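Local atomic coordinates of integrase (Enterobacteria phage lambda, PDB entry 1AE9), a protein that inserts the phage genome into the host chromosome by site-specific recombination and, together with excisionase, cuts it out again, here represented by its catalytic domain. Residues D84-I89 with E93-S98; A26-V31 with L75-K80. All blocks are in the same frame, centred on the assembly; numbering follows the deposited sequence.

Interaction 1: D84-I89 with E93-S98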
loop_
_atom_site.group_PDB
_atom_site.type_symbol
_atom_site.label_atom_id
_atom_site.label_comp_id
_atom_site.label_asym_id
_atom_site.label_seq_id
_atom_site.Cartn_x
_atom_site.Cartn_y
_atom_site.Cartn_z
ATOM N N ASP A 84 15.276 -7.265 22.698
ATOM C CA ASP A 84 16.642 -7.785 22.572
ATOM C C ASP A 84 16.745 -8.614 21.299
ATOM O O ASP A 84 17.705 -8.477 20.531
ATOM C CB ASP A 84 17.025 -8.647 23.779
ATOM C CG ASP A 84 17.363 -7.823 25.008
ATOM O OD1 ASP A 84 17.325 -6.574 24.939
ATOM O OD2 ASP A 84 17.666 -8.433 26.052
ATOM N N LYS A 85 15.740 -9.455 21.069
ATOM C CA LYS A 85 15.706 -10.293 19.875
ATOM C C LYS A 85 15.615 -9.438 18.607
ATOM O O LYS A 85 16.281 -9.729 17.615
ATOM C CB LYS A 85 14.535 -11.286 19.956
ATOM C CG LYS A 85 14.773 -12.435 20.946
ATOM C CD LYS A 85 13.515 -12.822 21.743
ATOM C CE LYS A 85 12.379 -13.342 20.871
ATOM N NZ LYS A 85 11.207 -13.772 21.695
ATOM N N CYS A 86 14.812 -8.378 18.640
ATOM C CA CYS A 86 14.673 -7.494 17.483
ATOM C C CYS A 86 16.031 -6.875 17.162
ATOM O O CYS A 86 16.438 -6.802 15.998
ATOM C CB CYS A 86 13.653 -6.380 17.759
ATOM S SG CYS A 86 11.903 -6.874 17.817
ATOM N N LYS A 87 16.745 -6.470 18.209
ATOM C CA LYS A 87 18.060 -5.853 18.063
ATOM C C LYS A 87 19.092 -6.831 17.507
ATOM O O LYS A 87 19.782 -6.539 16.530
ATOM C CB LYS A 87 18.534 -5.324 19.420
ATOM C CG LYS A 87 19.749 -4.403 19.364
ATOM C CD LYS A 87 19.380 -3.079 18.721
ATOM C CE LYS A 87 20.502 -2.069 18.803
ATOM N NZ LYS A 87 20.136 -0.801 18.109
ATOM N N GLU A 88 19.159 -8.010 18.112
ATOM C CA GLU A 88 20.121 -9.039 17.717
ATOM C C GLU A 88 19.841 -9.711 16.370
ATOM O O GLU A 88 20.762 -9.940 15.581
ATOM C CB GLU A 88 20.206 -10.110 18.817
ATOM C CG GLU A 88 20.525 -9.559 20.223
ATOM C CD GLU A 88 20.389 -10.597 21.348
ATOM O OE1 GLU A 88 19.754 -11.662 21.137
ATOM O OE2 GLU A 88 20.915 -10.334 22.454
ATOM N N ILE A 89 18.569 -9.992 16.098
ATOM C CA ILE A 89 18.157 -10.685 14.876
ATOM C C ILE A 89 17.829 -9.815 13.667
ATOM O O ILE A 89 18.125 -10.192 12.535
ATOM C CB ILE A 89 16.934 -11.604 15.149
ATOM C CG1 ILE A 89 17.204 -12.495 16.368
ATOM C CG2 ILE A 89 16.610 -12.446 13.914
ATOM C CD1 ILE A 89 18.476 -13.317 16.258
ATOM N N GLU A 93 17.342 0.238 11.842
ATOM C CA GLU A 93 17.174 1.521 12.511
ATOM C C GLU A 93 15.791 1.469 13.171
ATOM O O GLU A 93 15.564 2.068 14.224
ATOM C CB GLU A 93 17.256 2.665 11.500
ATOM N N THR A 94 14.865 0.771 12.516
ATOM C CA THR A 94 13.519 0.584 13.040
ATOM C C THR A 94 13.571 -0.704 13.871
ATOM O O THR A 94 14.308 -1.634 13.532
ATOM C CB THR A 94 12.467 0.466 11.903
ATOM O OG1 THR A 94 12.920 -0.456 10.899
ATOM C CG2 THR A 94 12.208 1.826 11.280
ATOM N N ILE A 95 12.846 -0.738 14.982
ATOM C CA ILE A 95 12.840 -1.915 15.851
ATOM C C ILE A 95 12.434 -3.177 15.071
ATOM O O ILE A 95 13.050 -4.237 15.220
ATOM C CB ILE A 95 11.950 -1.673 17.078
ATOM C CG1 ILE A 95 12.548 -0.523 17.903
ATOM C CG2 ILE A 95 11.815 -2.950 17.899
ATOM C CD1 ILE A 95 11.728 -0.092 19.105
ATOM N N ILE A 96 11.392 -3.052 14.251
ATOM C CA ILE A 96 10.921 -4.136 13.390
ATOM C C ILE A 96 11.534 -3.778 12.032
ATOM O O ILE A 96 11.398 -2.644 11.577
ATOM C CB ILE A 96 9.364 -4.151 13.275
ATOM C CG1 ILE A 96 8.741 -4.525 14.616
ATOM C CG2 ILE A 96 8.916 -5.177 12.271
ATOM C CD1 ILE A 96 9.299 -5.816 15.189
ATOM N N ALA A 97 12.246 -4.716 11.416
ATOM C CA ALA A 97 12.891 -4.481 10.122
ATOM C C ALA A 97 13.013 -5.797 9.359
ATOM O O ALA A 97 12.903 -6.875 9.948
ATOM C CB ALA A 97 14.288 -3.846 10.328
ATOM N N SER A 98 13.225 -5.712 8.050
ATOM C CA SER A 98 13.361 -6.905 7.222
ATOM C C SER A 98 14.752 -7.506 7.376
ATOM O O SER A 98 15.614 -6.930 8.033
ATOM C CB SER A 98 13.137 -6.550 5.752
ATOM O OG SER A 98 14.220 -5.775 5.252
#

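Interaction 2: A26-V31 with L75-K80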
loop_
_atom_site.group_PDB
_atom_site.type_symbol
_atom_site.label_atom_id
_atom_site.label_comp_id
_atom_site.label_asym_id
_atom_site.label_seq_id
_atom_site.Cartn_x
_atom_site.Cartn_y
_atom_site.Cartn_z
ATOM N N ALA A 26 7.285 -9.214 15.357
ATOM C CA ALA A 26 6.269 -8.179 15.200
ATOM C C ALA A 26 5.006 -8.599 15.965
ATOM O O ALA A 26 4.344 -7.758 16.584
ATOM C CB ALA A 26 5.955 -7.956 13.733
ATOM N N MET A 27 4.688 -9.898 15.937
ATOM C CA MET A 27 3.516 -10.431 16.652
ATOM C C MET A 27 3.665 -10.201 18.155
ATOM O O MET A 27 2.744 -9.706 18.817
ATOM C CB MET A 27 3.322 -11.930 16.373
ATOM C CG MET A 27 2.708 -12.241 15.008
ATOM S SD MET A 27 2.678 -13.994 14.595
ATOM C CE MET A 27 1.474 -14.587 15.843
ATOM N N GLU A 28 4.838 -10.533 18.687
ATOM C CA GLU A 28 5.097 -10.349 20.108
ATOM C C GLU A 28 5.019 -8.876 20.498
ATOM O O GLU A 28 4.381 -8.521 21.495
ATOM C CB GLU A 28 6.466 -10.903 20.473
ATOM C CG GLU A 28 6.543 -12.410 20.422
ATOM C CD GLU A 28 7.923 -12.942 20.757
ATOM O OE1 GLU A 28 8.880 -12.145 20.851
ATOM O OE2 GLU A 28 8.056 -14.173 20.914
ATOM N N LEU A 29 5.635 -8.017 19.692
ATOM C CA LEU A 29 5.640 -6.587 19.966
ATOM C C LEU A 29 4.222 -6.001 19.915
ATOM O O LEU A 29 3.875 -5.123 20.701
ATOM C CB LEU A 29 6.580 -5.871 18.990
ATOM C CG LEU A 29 7.313 -4.632 19.509
ATOM C CD1 LEU A 29 8.238 -5.012 20.668
ATOM C CD2 LEU A 29 8.120 -4.000 18.377
ATOM N N ALA A 30 3.387 -6.514 19.021
ATOM C CA ALA A 30 2.015 -6.041 18.897
ATOM C C ALA A 30 1.200 -6.356 20.153
ATOM O O ALA A 30 0.410 -5.523 20.610
ATOM C CB ALA A 30 1.353 -6.673 17.684
ATOM N N VAL A 31 1.383 -7.556 20.698
ATOM C CA VAL A 31 0.647 -7.973 21.892
ATOM C C VAL A 31 1.164 -7.326 23.178
ATOM O O VAL A 31 0.377 -6.884 24.003
ATOM C CB VAL A 31 0.610 -9.532 22.045
ATOM C CG1 VAL A 31 -0.100 -9.936 23.347
ATOM C CG2 VAL A 31 -0.119 -10.162 20.851
ATOM N N LEU A 75 1.011 -15.416 27.624
ATOM C CA LEU A 75 1.748 -15.976 26.498
ATOM C C LEU A 75 3.251 -16.037 26.722
ATOM O O LEU A 75 3.993 -16.502 25.856
ATOM C CB LEU A 75 1.440 -15.181 25.228
ATOM C CG LEU A 75 -0.004 -15.281 24.734
ATOM C CD1 LEU A 75 -0.255 -14.249 23.652
ATOM C CD2 LEU A 75 -0.270 -16.686 24.217
ATOM N N GLY A 76 3.695 -15.592 27.894
ATOM C CA GLY A 76 5.114 -15.607 28.200
ATOM C C GLY A 76 5.905 -14.636 27.336
ATOM O O GLY A 76 7.028 -14.939 26.923
ATOM N N ILE A 77 5.323 -13.473 27.061
ATOM C CA ILE A 77 5.990 -12.463 26.245
ATOM C C ILE A 77 6.615 -11.393 27.124
ATOM O O ILE A 77 5.932 -10.763 27.930
ATOM C CB ILE A 77 5.018 -11.787 25.256
ATOM C CG1 ILE A 77 4.477 -12.815 24.262
ATOM C CG2 ILE A 77 5.735 -10.671 24.502
ATOM C CD1 ILE A 77 3.326 -12.307 23.414
ATOM N N SER A 78 7.925 -11.225 27.000
ATOM C CA SER A 78 8.628 -10.209 27.759
ATOM C C SER A 78 9.028 -9.133 26.769
ATOM O O SER A 78 9.704 -9.423 25.785
ATOM C CB SER A 78 9.875 -10.800 28.407
ATOM O OG SER A 78 10.716 -9.779 28.929
ATOM N N MET A 79 8.621 -7.894 27.027
ATOM C CA MET A 79 8.956 -6.799 26.126
ATOM C C MET A 79 10.464 -6.632 25.968
ATOM O O MET A 79 10.946 -6.473 24.849
ATOM C CB MET A 79 8.304 -5.485 26.581
ATOM C CG MET A 79 8.429 -4.336 25.561
ATOM S SD MET A 79 7.352 -2.947 25.934
ATOM C CE MET A 79 8.118 -1.646 24.993
ATOM N N LYS A 80 11.211 -6.712 27.071
ATOM C CA LYS A 80 12.666 -6.558 27.020
ATOM C C LYS A 80 13.305 -7.655 26.180
ATOM O O LYS A 80 14.161 -7.376 25.339
ATOM C CB LYS A 80 13.261 -6.556 28.434
HETATM O O HOH W 1 8.171 -14.677 23.799
#

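Interaction 1: D84-I89 with E93-S98
Cys86, on helix 79-90, packs against Ile95 and Ile96 of the loop that follows the same helix. The contact across the two segments is small and mostly apolar. CB of Cys86 lies 3.9 Å from CG2 of Ile95. The sulfur SG of Cys86 touches the same methyl and also CD1 of Ile96, at 3.8 Å. SG stands anti to the carbonyl carbon of Cys86 (chi1 -72°), which directs it at these two isoleucines. The two do not offer the same part. Ile95 gives its short branch CG2, while CG1 and CD1 lead away from the helix. Ile96 starts out away from the helix, but its long branch bends back (chi2 -53°) and brings CD1 to the sulfur.

The carbonyl O of Ile95 also lies against the Cys86 side chain, 3.4 Å from CB, a van der Waals contact.

One side-chain hydrogen bond lies within the loop. OG1 of Thr94 donates to O of Ile96 at 2.8 Å, from above the carbonyl plane, and spans Ile95. The backbone of Ile95 is also bonded to Met43.

Leu25 touches Cys86, Leu29 touches Ile95 and Ile96, and Trp45 touches Cys86 and Ile95. The loop returns to helix 79-90 at Ile95, beside Cys86, and then turns away. Its isoleucines thus pack on a buried cysteine of that helix, within the catalytic domain of a tyrosine recombinase.

Interaction 2: A26-V31 with L75-K80
Helix 21-33 passes the short strand 77-78 with the CA atoms of Glu28 and Ile77 6.6 Å apart, the nearest pair of the two backbones. The strand pairs antiparallel with strand 71-72 in a small hairpin of the tyrosine recombinase catalytic domain. A G1 beta bulge, in which Gly76 and Ile77 both face Ile72, shapes the hairpin. Gly76 has positive phi (67°), as the first residue of this bulge usually does.

Ile77 makes two of the three residue contacts, and its two branches go to different turns of the helix. CG2 rests 3.9 Å from the carbonyl O of Glu28 and also nears CB of that residue. CD1 reaches Val31, 4.1 Å from its CB. The two side chains cross at about a right angle. CG1 of Val31 is anti to its backbone N (chi1 177°) and extends to CD1 of Leu75, at 4.3 Å. Tyr9 touches Glu28, Val31, Leu75 and Ile77, and Leu141 packs on Val31 and Leu75.

Glu28 is buried, and its carboxylate has several partners. OE1 meets Lys85 in a salt bridge and Thr82 in a hydrogen bond. These bonds probably favour the charged form. OE2 is bonded to the hydroxyl of Tyr13. A water also donates to OE2 of Glu28 at 2.9 Å and, more weakly, to O of Gly76 at 3.3 Å.

Both interactions are buried, but interaction 2 lies deeper: its centre is about 7 Å from the centre of the chain, that of interaction 1 about 13 Å. Both use helix 79-90: interaction 2 takes in its start and the strand before it, interaction 1 its later turns and the loop beyond. Helix 21-33 joins them. Leu29 CD2 packs 3.8 Å from Ile96 CG1 and 3.9 Å from Ile95 CG2. Interaction 1 is local, joining a helix to the loop just after it, with a sulfur among isoleucine branches. Interaction 2 joins parts distant in sequence and adds a water bridge to its aliphatic packing. Its Val31 side chain is about 8 Å from that of Arg135, a predicted active-site residue.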